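Local coordinates for exotoxin 6 (PDB 4ZYS), which is a staphylococcal superantigen-like exotoxin that probably binds host molecules, perhaps glycans, to blunt the immune response, at residues R24-G29 / D41-D45; V54-K60 / K177-S183; P105-K111 / Q190-M196; S118-Q122 / R136-R140; K153-I157 / T168-S172. Residues are numbered along the deposited sequence.

Contact 1 of 5, residues R24-G29 / D41-D45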
# COMPACT_ATOMS: atom_id res chain seq x y z
N ARG A 24 2.37 -10.19 6.36
CA ARG A 24 2.29 -10.90 7.63
C ARG A 24 2.06 -9.93 8.76
O ARG A 24 2.62 -8.83 8.76
CB ARG A 24 3.56 -11.71 7.93
CG ARG A 24 3.80 -12.96 7.11
CD ARG A 24 2.82 -14.12 7.30
NE ARG A 24 3.21 -15.26 6.46
CZ ARG A 24 2.90 -15.38 5.17
NH1 ARG A 24 2.17 -14.46 4.56
NH2 ARG A 24 3.30 -16.44 4.49
N LYS A 25 1.28 -10.35 9.74
CA LYS A 25 0.94 -9.54 10.91
C LYS A 25 1.60 -10.05 12.18
O LYS A 25 1.70 -11.27 12.39
CB LYS A 25 -0.59 -9.50 11.10
CG LYS A 25 -1.31 -8.86 9.90
CD LYS A 25 -2.81 -8.88 10.01
CE LYS A 25 -3.40 -8.28 8.76
NZ LYS A 25 -4.87 -8.13 8.81
N ASN A 26 2.01 -9.11 13.06
CA ASN A 26 2.61 -9.36 14.37
C ASN A 26 3.90 -10.15 14.22
O ASN A 26 4.00 -11.30 14.65
CB ASN A 26 1.60 -10.10 15.28
CG ASN A 26 1.89 -10.06 16.75
OD1 ASN A 26 2.63 -9.21 17.27
ND2 ASN A 26 1.19 -10.92 17.45
N VAL A 27 4.88 -9.54 13.55
CA VAL A 27 6.16 -10.19 13.30
C VAL A 27 7.27 -9.33 13.89
O VAL A 27 6.98 -8.29 14.49
CB VAL A 27 6.39 -10.52 11.79
CG1 VAL A 27 5.35 -11.53 11.28
CG2 VAL A 27 6.39 -9.26 10.91
N THR A 28 8.54 -9.79 13.76
CA THR A 28 9.72 -9.08 14.22
C THR A 28 10.55 -8.55 13.06
O THR A 28 10.87 -9.27 12.11
CB THR A 28 10.59 -9.97 15.11
OG1 THR A 28 9.83 -10.40 16.23
CG2 THR A 28 11.85 -9.26 15.59
N GLY A 29 10.93 -7.29 13.21
CA GLY A 29 11.84 -6.59 12.32
C GLY A 29 12.93 -5.91 13.12
O GLY A 29 12.69 -5.47 14.25
N ASP A 41 14.82 -5.10 8.67
CA ASP A 41 15.00 -6.46 8.15
C ASP A 41 13.97 -7.38 8.78
O ASP A 41 13.76 -7.30 9.98
CB ASP A 41 16.41 -7.00 8.45
CG ASP A 41 17.53 -6.46 7.60
OD1 ASP A 41 17.23 -5.78 6.58
OD2 ASP A 41 18.70 -6.66 7.97
N VAL A 42 13.32 -8.23 7.98
CA VAL A 42 12.29 -9.14 8.44
C VAL A 42 12.52 -10.50 7.80
O VAL A 42 12.85 -10.57 6.61
CB VAL A 42 10.85 -8.62 8.11
CG1 VAL A 42 9.78 -9.41 8.86
CG2 VAL A 42 10.68 -7.14 8.42
N ILE A 43 12.27 -11.59 8.57
CA ILE A 43 12.25 -12.97 8.07
C ILE A 43 10.78 -13.43 8.10
O ILE A 43 10.14 -13.34 9.14
CB ILE A 43 13.20 -13.96 8.80
CG1 ILE A 43 14.64 -13.76 8.30
CG2 ILE A 43 12.77 -15.42 8.58
CD1 ILE A 43 15.73 -14.47 9.08
N VAL A 44 10.26 -13.83 6.95
CA VAL A 44 8.91 -14.39 6.78
C VAL A 44 9.13 -15.73 6.09
O VAL A 44 9.73 -15.73 5.04
CB VAL A 44 7.93 -13.47 5.97
CG1 VAL A 44 6.61 -14.20 5.70
CG2 VAL A 44 7.67 -12.14 6.69
N ASP A 45 8.70 -16.87 6.68
CA ASP A 45 8.85 -18.21 6.08
C ASP A 45 10.27 -18.46 5.52
O ASP A 45 10.39 -18.90 4.37
CB ASP A 45 7.82 -18.42 4.96
CG ASP A 45 6.37 -18.26 5.34
OD1 ASP A 45 6.01 -18.66 6.47
OD2 ASP A 45 5.58 -17.83 4.47
O HOH W 1 11.17 -11.93 11.30

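Contact 2 of 5, residues V54-K60 / K177-S183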
# COMPACT_ATOMS: atom_id res chain seq x y z
N VAL A 54 11.56 5.15 4.37
CA VAL A 54 11.83 6.45 3.79
C VAL A 54 10.56 7.29 3.99
O VAL A 54 9.45 6.81 3.76
CB VAL A 54 12.32 6.30 2.32
CG1 VAL A 54 11.19 6.04 1.33
CG2 VAL A 54 13.19 7.48 1.90
N GLY A 55 10.71 8.49 4.54
CA GLY A 55 9.57 9.35 4.83
C GLY A 55 9.25 9.45 6.30
O GLY A 55 10.13 9.71 7.12
N SER A 56 7.97 9.24 6.65
CA SER A 56 7.48 9.36 8.03
C SER A 56 7.89 8.17 8.90
O SER A 56 8.34 8.36 10.04
CB SER A 56 5.96 9.53 8.04
OG SER A 56 5.30 8.27 7.95
N ASP A 57 7.74 6.94 8.34
CA ASP A 57 8.03 5.63 8.95
C ASP A 57 9.46 5.53 9.49
O ASP A 57 9.75 4.68 10.33
CB ASP A 57 7.73 4.48 7.97
CG ASP A 57 8.43 4.49 6.61
OD1 ASP A 57 8.93 5.57 6.19
OD2 ASP A 57 8.43 3.44 5.94
N LYS A 58 10.32 6.47 9.06
CA LYS A 58 11.71 6.64 9.44
C LYS A 58 11.88 6.82 10.97
O LYS A 58 12.82 6.25 11.56
CB LYS A 58 12.26 7.89 8.71
CG LYS A 58 13.75 7.89 8.50
CD LYS A 58 14.19 9.16 7.80
CE LYS A 58 15.68 9.33 7.94
NZ LYS A 58 16.16 10.55 7.23
N ASP A 59 10.96 7.56 11.61
CA ASP A 59 11.05 7.84 13.05
C ASP A 59 9.97 7.11 13.88
O ASP A 59 9.94 7.25 15.10
CB ASP A 59 10.99 9.37 13.26
CG ASP A 59 12.00 10.14 12.40
OD1 ASP A 59 13.22 9.86 12.51
OD2 ASP A 59 11.56 11.01 11.59
N LYS A 60 9.14 6.29 13.22
CA LYS A 60 8.04 5.52 13.84
C LYS A 60 8.54 4.30 14.63
O LYS A 60 7.91 3.89 15.61
CB LYS A 60 7.08 5.05 12.74
CG LYS A 60 5.70 4.64 13.22
CD LYS A 60 4.76 4.53 12.03
CE LYS A 60 3.64 3.58 12.29
NZ LYS A 60 2.69 3.59 11.16
N LYS A 177 7.13 7.01 -3.49
CA LYS A 177 7.91 6.17 -2.60
C LYS A 177 7.79 6.63 -1.13
O LYS A 177 7.56 5.79 -0.26
CB LYS A 177 9.37 6.10 -3.06
CG LYS A 177 9.58 5.15 -4.24
CD LYS A 177 11.05 5.06 -4.61
CE LYS A 177 11.28 4.74 -6.07
NZ LYS A 177 11.00 3.32 -6.42
N GLU A 178 7.81 7.97 -0.88
CA GLU A 178 7.66 8.59 0.44
C GLU A 178 6.31 8.27 1.11
O GLU A 178 6.21 8.32 2.34
CB GLU A 178 7.80 10.11 0.35
CG GLU A 178 9.23 10.57 0.19
CD GLU A 178 10.11 10.52 1.42
OE1 GLU A 178 9.97 11.42 2.28
OE2 GLU A 178 11.00 9.64 1.48
N ARG A 179 5.26 7.99 0.31
CA ARG A 179 3.91 7.76 0.82
C ARG A 179 3.66 6.28 1.10
O ARG A 179 2.69 5.95 1.80
CB ARG A 179 2.88 8.30 -0.16
CG ARG A 179 2.91 9.82 -0.25
CD ARG A 179 1.98 10.30 -1.33
NE ARG A 179 0.61 10.31 -0.85
CZ ARG A 179 -0.47 10.34 -1.63
NH1 ARG A 179 -0.34 10.33 -2.95
NH2 ARG A 179 -1.68 10.38 -1.09
N MSE A 180 4.57 5.39 0.64
CA MSE A 180 4.46 3.95 0.86
C MSE A 180 4.64 3.62 2.34
O MSE A 180 4.11 2.62 2.81
CB MSE A 180 5.46 3.17 -0.01
CG MSE A 180 5.04 3.15 -1.48
SE MSE A 180 6.41 2.30 -2.55
CE MSE A 180 5.67 2.61 -4.20
N GLY A 181 5.34 4.49 3.05
CA GLY A 181 5.54 4.33 4.49
C GLY A 181 4.56 5.11 5.33
O GLY A 181 4.65 5.08 6.57
N ASP A 182 3.61 5.83 4.68
CA ASP A 182 2.58 6.59 5.39
C ASP A 182 1.42 5.69 5.72
O ASP A 182 1.06 4.83 4.92
CB ASP A 182 2.11 7.81 4.58
CG ASP A 182 3.16 8.89 4.44
OD1 ASP A 182 4.18 8.83 5.16
OD2 ASP A 182 2.98 9.80 3.60
N SER A 183 0.88 5.84 6.92
CA SER A 183 -0.22 4.99 7.34
C SER A 183 -1.34 5.84 7.90
O SER A 183 -1.10 6.96 8.35
CB SER A 183 0.25 3.96 8.36
OG SER A 183 0.58 4.58 9.59
O HOH W 2 8.03 5.14 2.36

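Contact 3 of 5, residues P105-K111 / Q190-M196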
# COMPACT_ATOMS: atom_id res chain seq x y z
N PRO A 105 -15.61 0.22 4.82
CA PRO A 105 -15.90 1.56 4.28
C PRO A 105 -16.66 1.45 2.96
O PRO A 105 -16.73 0.36 2.38
CB PRO A 105 -14.50 2.15 4.09
CG PRO A 105 -13.62 0.97 3.81
CD PRO A 105 -14.18 -0.14 4.65
N ILE A 106 -17.24 2.55 2.48
CA ILE A 106 -17.92 2.51 1.20
C ILE A 106 -16.85 2.41 0.15
O ILE A 106 -15.85 3.12 0.26
CB ILE A 106 -18.84 3.76 0.98
CG1 ILE A 106 -20.08 3.73 1.87
CG2 ILE A 106 -19.22 3.98 -0.49
CD1 ILE A 106 -20.83 2.40 1.93
N LEU A 107 -16.99 1.49 -0.80
CA LEU A 107 -16.05 1.41 -1.91
C LEU A 107 -16.83 1.51 -3.18
O LEU A 107 -17.71 0.70 -3.43
CB LEU A 107 -15.13 0.15 -1.91
CG LEU A 107 -14.34 -0.06 -3.22
CD1 LEU A 107 -13.26 1.04 -3.45
CD2 LEU A 107 -13.79 -1.46 -3.33
N GLU A 108 -16.52 2.52 -3.98
CA GLU A 108 -17.16 2.70 -5.29
C GLU A 108 -16.10 2.79 -6.35
O GLU A 108 -15.06 3.41 -6.11
CB GLU A 108 -18.05 3.94 -5.32
CG GLU A 108 -19.33 3.82 -4.51
CD GLU A 108 -20.15 5.09 -4.58
OE1 GLU A 108 -19.64 6.15 -4.15
OE2 GLU A 108 -21.28 5.04 -5.11
N ILE A 109 -16.34 2.16 -7.50
CA ILE A 109 -15.43 2.19 -8.65
C ILE A 109 -16.19 2.78 -9.83
O ILE A 109 -17.26 2.28 -10.20
CB ILE A 109 -14.77 0.81 -8.96
CG1 ILE A 109 -14.03 0.25 -7.70
CG2 ILE A 109 -13.82 0.92 -10.18
CD1 ILE A 109 -13.19 -0.97 -7.90
N LYS A 110 -15.68 3.89 -10.36
CA LYS A 110 -16.29 4.61 -11.48
C LYS A 110 -15.39 4.49 -12.69
O LYS A 110 -14.25 4.93 -12.63
CB LYS A 110 -16.53 6.10 -11.10
CG LYS A 110 -16.92 7.01 -12.26
CD LYS A 110 -17.60 8.28 -11.80
CE LYS A 110 -17.63 9.36 -12.87
NZ LYS A 110 -18.57 9.04 -13.97
N LYS A 111 -15.90 3.91 -13.78
CA LYS A 111 -15.13 3.76 -15.02
C LYS A 111 -15.66 4.71 -16.11
O LYS A 111 -16.77 4.56 -16.59
CB LYS A 111 -15.15 2.31 -15.53
CG LYS A 111 -14.27 2.10 -16.77
CD LYS A 111 -14.11 0.63 -17.06
CE LYS A 111 -13.62 0.37 -18.45
NZ LYS A 111 -13.51 -1.08 -18.72
N GLN A 190 -13.85 6.19 5.88
CA GLN A 190 -15.30 6.22 5.65
C GLN A 190 -15.73 5.79 4.24
O GLN A 190 -16.66 4.99 4.09
CB GLN A 190 -15.86 7.63 5.92
CG GLN A 190 -16.35 7.85 7.33
CD GLN A 190 -17.68 7.22 7.65
OE1 GLN A 190 -17.79 6.00 7.83
NE2 GLN A 190 -18.69 8.06 7.85
N LYS A 191 -15.11 6.40 3.21
CA LYS A 191 -15.42 6.21 1.81
C LYS A 191 -14.16 6.08 0.99
O LYS A 191 -13.16 6.73 1.30
CB LYS A 191 -16.21 7.42 1.26
CG LYS A 191 -17.66 7.54 1.65
CD LYS A 191 -18.26 8.71 0.87
CE LYS A 191 -19.74 8.57 0.61
NZ LYS A 191 -20.25 9.68 -0.26
N ILE A 192 -14.23 5.29 -0.08
CA ILE A 192 -13.16 5.12 -1.05
C ILE A 192 -13.80 5.23 -2.44
O ILE A 192 -14.85 4.63 -2.71
CB ILE A 192 -12.33 3.82 -0.88
CG1 ILE A 192 -11.71 3.70 0.54
CG2 ILE A 192 -11.22 3.70 -1.98
CD1 ILE A 192 -11.17 2.24 0.88
N LEU A 193 -13.16 6.01 -3.30
CA LEU A 193 -13.57 6.16 -4.67
C LEU A 193 -12.40 5.87 -5.55
O LEU A 193 -11.33 6.42 -5.33
CB LEU A 193 -14.15 7.59 -4.94
CG LEU A 193 -14.57 7.89 -6.40
CD1 LEU A 193 -15.76 7.04 -6.82
CD2 LEU A 193 -14.88 9.36 -6.58
N VAL A 194 -12.57 4.97 -6.54
CA VAL A 194 -11.56 4.69 -7.55
C VAL A 194 -12.15 5.17 -8.87
O VAL A 194 -13.11 4.58 -9.34
CB VAL A 194 -11.10 3.20 -7.62
CG1 VAL A 194 -9.97 3.04 -8.63
CG2 VAL A 194 -10.68 2.67 -6.25
N GLU A 195 -11.65 6.28 -9.42
CA GLU A 195 -12.11 6.83 -10.70
C GLU A 195 -11.13 6.46 -11.79
O GLU A 195 -9.94 6.75 -11.65
CB GLU A 195 -12.21 8.38 -10.66
CG GLU A 195 -13.42 8.94 -9.94
CD GLU A 195 -13.35 10.44 -9.72
OE1 GLU A 195 -12.48 10.91 -8.94
OE2 GLU A 195 -14.20 11.15 -10.31
N MSE A 196 -11.63 5.88 -12.91
CA MSE A 196 -10.78 5.58 -14.07
C MSE A 196 -11.27 6.36 -15.25
O MSE A 196 -12.48 6.55 -15.37
CB MSE A 196 -10.78 4.10 -14.42
CG MSE A 196 -10.27 3.20 -13.34
SE MSE A 196 -10.93 1.39 -13.66
CE MSE A 196 -10.56 1.22 -15.57
O HOH W 3 -17.50 6.21 -2.47

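Contact 4 of 5, residues S118-Q122 / R136-R140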
# COMPACT_ATOMS: atom_id res chain seq x y z
N SER A 118 -20.77 0.18 -6.52
CA SER A 118 -20.41 -0.21 -5.16
C SER A 118 -19.84 -1.64 -5.12
O SER A 118 -20.26 -2.52 -5.89
CB SER A 118 -21.61 -0.11 -4.24
OG SER A 118 -22.67 -0.91 -4.72
N SER A 119 -18.87 -1.84 -4.24
CA SER A 119 -18.20 -3.12 -4.03
C SER A 119 -17.95 -3.29 -2.56
O SER A 119 -17.76 -2.30 -1.85
CB SER A 119 -16.90 -3.17 -4.83
OG SER A 119 -16.31 -4.46 -4.78
N LEU A 120 -17.94 -4.53 -2.08
CA LEU A 120 -17.63 -4.79 -0.67
C LEU A 120 -16.09 -4.74 -0.48
O LEU A 120 -15.35 -5.39 -1.22
CB LEU A 120 -18.22 -6.15 -0.23
CG LEU A 120 -17.92 -6.65 1.19
CD1 LEU A 120 -18.35 -5.64 2.27
CD2 LEU A 120 -18.60 -7.96 1.44
N TYR A 121 -15.63 -3.92 0.48
CA TYR A 121 -14.21 -3.81 0.81
C TYR A 121 -14.03 -3.95 2.33
O TYR A 121 -14.68 -3.22 3.08
CB TYR A 121 -13.62 -2.50 0.30
CG TYR A 121 -12.11 -2.46 0.41
CD1 TYR A 121 -11.31 -3.35 -0.30
CD2 TYR A 121 -11.47 -1.54 1.23
CE1 TYR A 121 -9.93 -3.34 -0.18
CE2 TYR A 121 -10.09 -1.50 1.34
CZ TYR A 121 -9.32 -2.42 0.64
OH TYR A 121 -7.95 -2.39 0.73
N GLN A 122 -13.22 -4.90 2.77
CA GLN A 122 -13.03 -5.14 4.21
C GLN A 122 -11.63 -4.70 4.68
O GLN A 122 -10.64 -5.15 4.11
CB GLN A 122 -13.27 -6.62 4.58
CG GLN A 122 -14.65 -7.10 4.17
CD GLN A 122 -15.17 -8.36 4.80
OE1 GLN A 122 -14.45 -9.19 5.37
NE2 GLN A 122 -16.46 -8.50 4.73
N ARG A 136 -3.98 -2.84 -3.20
CA ARG A 136 -5.23 -3.60 -3.17
C ARG A 136 -6.35 -2.91 -3.97
O ARG A 136 -7.16 -3.60 -4.59
CB ARG A 136 -5.68 -3.88 -1.73
CG ARG A 136 -4.73 -4.79 -0.94
CD ARG A 136 -4.71 -6.21 -1.51
NE ARG A 136 -3.95 -7.13 -0.66
CZ ARG A 136 -3.44 -8.28 -1.08
NH1 ARG A 136 -3.55 -8.64 -2.35
NH2 ARG A 136 -2.79 -9.06 -0.24
N LEU A 137 -6.38 -1.58 -3.98
CA LEU A 137 -7.43 -0.90 -4.74
C LEU A 137 -7.11 -0.96 -6.26
O LEU A 137 -8.01 -1.19 -7.07
CB LEU A 137 -7.63 0.54 -4.24
CG LEU A 137 -8.25 0.66 -2.82
CD1 LEU A 137 -8.01 2.04 -2.24
CD2 LEU A 137 -9.71 0.28 -2.81
N ARG A 138 -5.84 -0.82 -6.62
CA ARG A 138 -5.40 -0.92 -8.01
C ARG A 138 -5.59 -2.36 -8.50
O ARG A 138 -6.01 -2.52 -9.63
CB ARG A 138 -3.94 -0.43 -8.16
CG ARG A 138 -3.78 1.09 -7.94
CD ARG A 138 -2.55 1.63 -8.61
NE ARG A 138 -2.04 2.83 -7.93
CZ ARG A 138 -1.31 3.78 -8.52
NH1 ARG A 138 -1.03 3.71 -9.81
NH2 ARG A 138 -0.85 4.80 -7.81
N GLU A 139 -5.38 -3.38 -7.65
CA GLU A 139 -5.58 -4.81 -7.95
C GLU A 139 -7.03 -5.11 -8.35
O GLU A 139 -7.26 -5.80 -9.34
CB GLU A 139 -5.20 -5.66 -6.72
CG GLU A 139 -5.33 -7.17 -6.92
CD GLU A 139 -4.87 -7.97 -5.72
OE1 GLU A 139 -5.20 -7.57 -4.57
OE2 GLU A 139 -4.19 -9.00 -5.92
N ARG A 140 -7.99 -4.56 -7.59
CA ARG A 140 -9.44 -4.67 -7.81
C ARG A 140 -9.81 -3.98 -9.15
O ARG A 140 -10.50 -4.58 -9.97
CB ARG A 140 -10.15 -4.03 -6.60
CG ARG A 140 -11.67 -4.05 -6.57
CD ARG A 140 -12.29 -5.32 -6.04
NE ARG A 140 -11.85 -5.73 -4.69
CZ ARG A 140 -12.55 -5.55 -3.58
NH1 ARG A 140 -13.71 -4.90 -3.61
NH2 ARG A 140 -12.10 -6.02 -2.43

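Contact 5 of 5, residues K153-I157 / T168-S172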
# COMPACT_ATOMS: atom_id res chain seq x y z
N LYS A 153 -5.32 4.20 -18.33
CA LYS A 153 -4.13 4.49 -17.53
C LYS A 153 -4.30 5.72 -16.63
O LYS A 153 -3.38 6.05 -15.89
CB LYS A 153 -2.98 4.72 -18.56
CG LYS A 153 -1.58 5.06 -18.02
CD LYS A 153 -0.80 6.00 -18.97
CE LYS A 153 -0.36 5.34 -20.27
NZ LYS A 153 0.73 6.09 -20.95
N GLN A 154 -5.43 6.41 -16.68
CA GLN A 154 -5.61 7.65 -15.91
C GLN A 154 -6.73 7.56 -14.87
O GLN A 154 -7.64 6.74 -14.97
CB GLN A 154 -5.92 8.80 -16.88
CG GLN A 154 -4.71 9.38 -17.57
CD GLN A 154 -5.15 10.16 -18.78
OE1 GLN A 154 -5.60 9.60 -19.78
NE2 GLN A 154 -5.04 11.48 -18.70
N GLY A 155 -6.66 8.46 -13.89
CA GLY A 155 -7.66 8.55 -12.84
C GLY A 155 -7.08 8.79 -11.46
O GLY A 155 -5.90 9.09 -11.30
N GLN A 156 -7.93 8.60 -10.46
CA GLN A 156 -7.61 8.89 -9.07
C GLN A 156 -8.27 7.95 -8.10
O GLN A 156 -9.41 7.51 -8.30
CB GLN A 156 -8.14 10.31 -8.79
CG GLN A 156 -7.38 11.11 -7.75
CD GLN A 156 -7.99 12.47 -7.56
OE1 GLN A 156 -8.75 12.72 -6.61
NE2 GLN A 156 -7.65 13.41 -8.44
N ILE A 157 -7.58 7.72 -6.97
CA ILE A 157 -8.11 7.05 -5.79
C ILE A 157 -8.35 8.16 -4.76
O ILE A 157 -7.44 8.94 -4.52
CB ILE A 157 -7.21 5.92 -5.23
CG1 ILE A 157 -7.12 4.74 -6.19
CG2 ILE A 157 -7.72 5.45 -3.85
CD1 ILE A 157 -5.85 3.89 -5.97
N THR A 168 -5.48 11.38 -1.72
CA THR A 168 -5.67 11.14 -3.16
C THR A 168 -4.41 10.50 -3.76
O THR A 168 -3.30 10.87 -3.40
CB THR A 168 -6.06 12.40 -3.93
OG1 THR A 168 -4.96 13.29 -3.90
CG2 THR A 168 -7.31 13.06 -3.38
N ILE A 169 -4.62 9.52 -4.65
CA ILE A 169 -3.57 8.78 -5.33
C ILE A 169 -3.82 8.80 -6.83
O ILE A 169 -4.84 8.26 -7.27
CB ILE A 169 -3.42 7.32 -4.80
CG1 ILE A 169 -3.29 7.28 -3.23
CG2 ILE A 169 -2.25 6.64 -5.50
CD1 ILE A 169 -3.26 5.86 -2.54
N ASP A 170 -2.89 9.39 -7.60
CA ASP A 170 -2.95 9.49 -9.06
C ASP A 170 -2.68 8.10 -9.67
O ASP A 170 -1.68 7.46 -9.36
CB ASP A 170 -1.96 10.56 -9.54
CG ASP A 170 -1.85 10.82 -11.03
OD1 ASP A 170 -2.60 10.18 -11.81
OD2 ASP A 170 -0.99 11.63 -11.41
N LEU A 171 -3.62 7.62 -10.48
CA LEU A 171 -3.56 6.28 -11.06
C LEU A 171 -2.57 6.15 -12.21
O LEU A 171 -2.17 5.02 -12.54
CB LEU A 171 -4.95 5.83 -11.52
CG LEU A 171 -5.90 5.36 -10.38
CD1 LEU A 171 -7.26 4.89 -10.94
CD2 LEU A 171 -5.26 4.23 -9.56
N SER A 172 -2.18 7.28 -12.82
CA SER A 172 -1.27 7.28 -13.97
C SER A 172 0.20 7.15 -13.54
O SER A 172 1.07 7.01 -14.40
CB SER A 172 -1.47 8.54 -14.82
OG SER A 172 -1.01 9.71 -14.18
O HOH W 4 -4.56 10.35 -13.87

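Contact 1 of 5, residues R24-G29 / D41-D45
In the OB-fold domain the strands 27-34 and 37-44 form an antiparallel beta hairpin, and this contact lies at its open end. CA atoms are 4.7 Å apart at G29 and V42, but one step on the direct ladder gives way to a water. Water 1 donates to T28 O (2.8 Å) and accepts from I43 N (3.0 Å), so both backbone groups are satisfied although their own separation, T28 O to I43 N, is 4.5 Å. Next to it G29 CA lies 3.1 Å from D41 O in a CA-H...O contact. The side chains of T28 and D41 find their polar partners elsewhere, T28 OG1 on S67 and the carboxylate of D41 on Y32 and Y48. V27 CG2 meets V42 CG1 at 4.0 Å. The chain turns a corner at K25 and N26, with N26 N hydrogen-bonded to D70, and R24 on the strand before it pairs through its backbone with V71. The long side chain of R24 reaches back to the end of strand 37-44. V44 CG1 covers one face of the guanidinium, and at the edge R24 NH2 makes a salt bridge to D45 OD2 at 2.7 Å, with a bent, weak hydrogen bond (129°).

Contact 2 of 5, residues V54-K60 / K177-S183
This is a polar contact between two loops at the interface of the OB-fold and beta-grasp domains: residues 54-60 follow strand 47-52 of the first, and 177-183 run into strand 183-185 of the second. Both backbones take helical angles over a few residues without forming a regular helix, and 177-183 includes a type I beta turn from R179 to D182. They approach closely at two glycines. G55 CA lies 4.8 Å from E178 CA; a CB at G55 would clash with E178 O, and its positive phi also suits glycine. G181 CA sits 3.4 Å from D57 OD2, where a CB would overlap the carboxylate. The direct hydrogen bond across the interface runs from S56 OG to D182 OD1 (3.1 Å). Water 2 supplies a second link, donating to both V54 O (2.6 Å) and K177 O (2.7 Å). V54 CG2 lies close to E178 OE2, at 3.1 Å. K60 NZ comes within 2.8 Å of S183 OG, and the two share D127, by a salt bridge from K60 and a hydrogen bond from S183. Strand 84-92 receives V54, K177 and M180 on I87 and S183 on T91, while helix 130-145 meets M180 at K131 and both R179 and D182 at L130.

Contact 3 of 5, residues P105-K111 / Q190-M196
Strands 106-111 and 189-196 run side by side as the parallel central pair of the beta-grasp sheet; the axes of segments 106-111 and 190-196 lie 4.6 Å apart at 13°. Six backbone hydrogen bonds of 2.7-3.0 Å zip them together, starting with I106 N to Q190 O and ending with M196 N to K110 O; K191 lies opposite I106 and M196 opposite K111. Alternation sorts the side chains. P105, L107, I109, I192, V194 and the selenomethionine M196 make the apolar surface. There L107 is the wedge: its CD1 settles between I192 CG2 (3.7 Å) and V194 CG2 (4.1 Å). I192 spans two neighbours, its CD1 also meeting P105 CG at 4.0 Å, while I109 CG1 lies against V194 CB at 4.2 Å. Farther along, the aliphatic stem of K111 covers the end of M196, CD to CE 3.9 Å. The reverse surface is more polar, but L193 CD1 fills the hollow between E108 CB (4.1 Å) and K110 CB (4.4 Å). Water 3 bridges E108 OE1 (2.7 Å) and I192 O (3.1 Å). Q190 and K191 both face T160 in a classic beta bulge. Strand 117-119 flanks 106-111 and strand 155-161 flanks 189-196, while helix 130-145 lies across the apolar surface: L137 touches L107 and I192, R140 touches L107, and H145 touches I109.

Contact 4 of 5, residues S118-Q122 / R136-R140
Residues 118-122 run from the edge strand 117-119 into the following loop, extended throughout, while 136-140 form a regular turn of helix 130-145, closed by R140 N to R136 O at 3.3 Å. The backbones stay well apart, with CA atoms 9.7 Å apart at S119 and R140 and 9.2 Å at Y121 and L137, so long side chains bridge the gap. R140 and Y121 do most of this. R140 has chi2 and chi3 both p, folding the chain so that NH1 donates to L120 O at 2.9 Å (154°) and, weakly, to S119 OG at 2.9 Å (118°). Both acceptors lie near the guanidinium plane. R140 NH2 approaches the edge of the Y121 ring, 3.5 Å from CD1, and L137 CD2 covers one ring face, 4.4 Å from CZ. The hydroxyl end of Y121 reaches R136, OH to CB 3.7 Å. The charged end of R136 turns elsewhere, its NH1 making a salt bridge to E139 OE1 at 3.0 Å. Y121 and L137 also pack on I192, and R140 lies on L107 and I109. A helix packed on one face of a mixed sheet is characteristic of the beta-grasp fold; here R140 and Y121 also fasten it to the end of strand 117-119 and the loop after it.

Contact 5 of 5, residues K153-I157 / T168-S172
An Asx turn at D170 ends one strand of this beta hairpin, and through a water the same carboxylate oxygen also links to the partner strand. D170 OD1 accepts from S172 N (3.1 Å) and S172 OG (2.9 Å), while water 4 donates to it (2.8 Å) and accepts from G155 N (2.8 Å). The hairpin, strands 155-161 and 166-170 of the beta-grasp domain, is antiparallel; the axes of its 155-157 and 168-170 segments meet at 146°. I157 and I169 form a hydrogen-bonded pair, I157 N to I169 O 2.8 Å and I169 N to I157 O 2.9 Å. Q156 and D170 are a non-hydrogen-bonded pair with CA atoms 4.7 Å apart, and L171 N to G155 O (2.8 Å, 172°) adds the next rung. G155 has phi 139°, awkward for any residue with a CB, and such a CB would also crowd L171 CD1. On the buried face I157 CB meets I169 CB at 4.1 Å; helix 130-145 covers them, L137 against I157 and R138 against I169. V194 of strand 189-196 touches I157 and L171. Past the Asx turn the ends remain close through S172 CA to K153 O at 3.1 Å, a CA-H...O contact, and on the buried side I157 CD1 packs on L171 CD2 at 3.7 Å.

In the fold
Contact 1 belongs to the OB-fold domain, contacts 3, 4 and 5 to the beta-grasp domain, and contact 2 joins the two. Contacts 1 and 3 lie on opposite sides of the chain's centre, their centres about 31 Å apart. Contacts 3, 4 and 5 cluster around one five-stranded sheet and helix 130-145, and L137 of contact 4 touches both others. The centres of contacts 3 and 4 are about 8 Å apart. Those of contacts 3 and 5 are about 12 Å apart. Along the chain contact 1 closes first; contact 2 then spans 116 residues, enclosing 4 and 5, and crosses contact 3. R179 of contact 2 hydrogen-bonds the carbonyl of T168 of contact 5, so the interface is tied directly to the beta-grasp sheet.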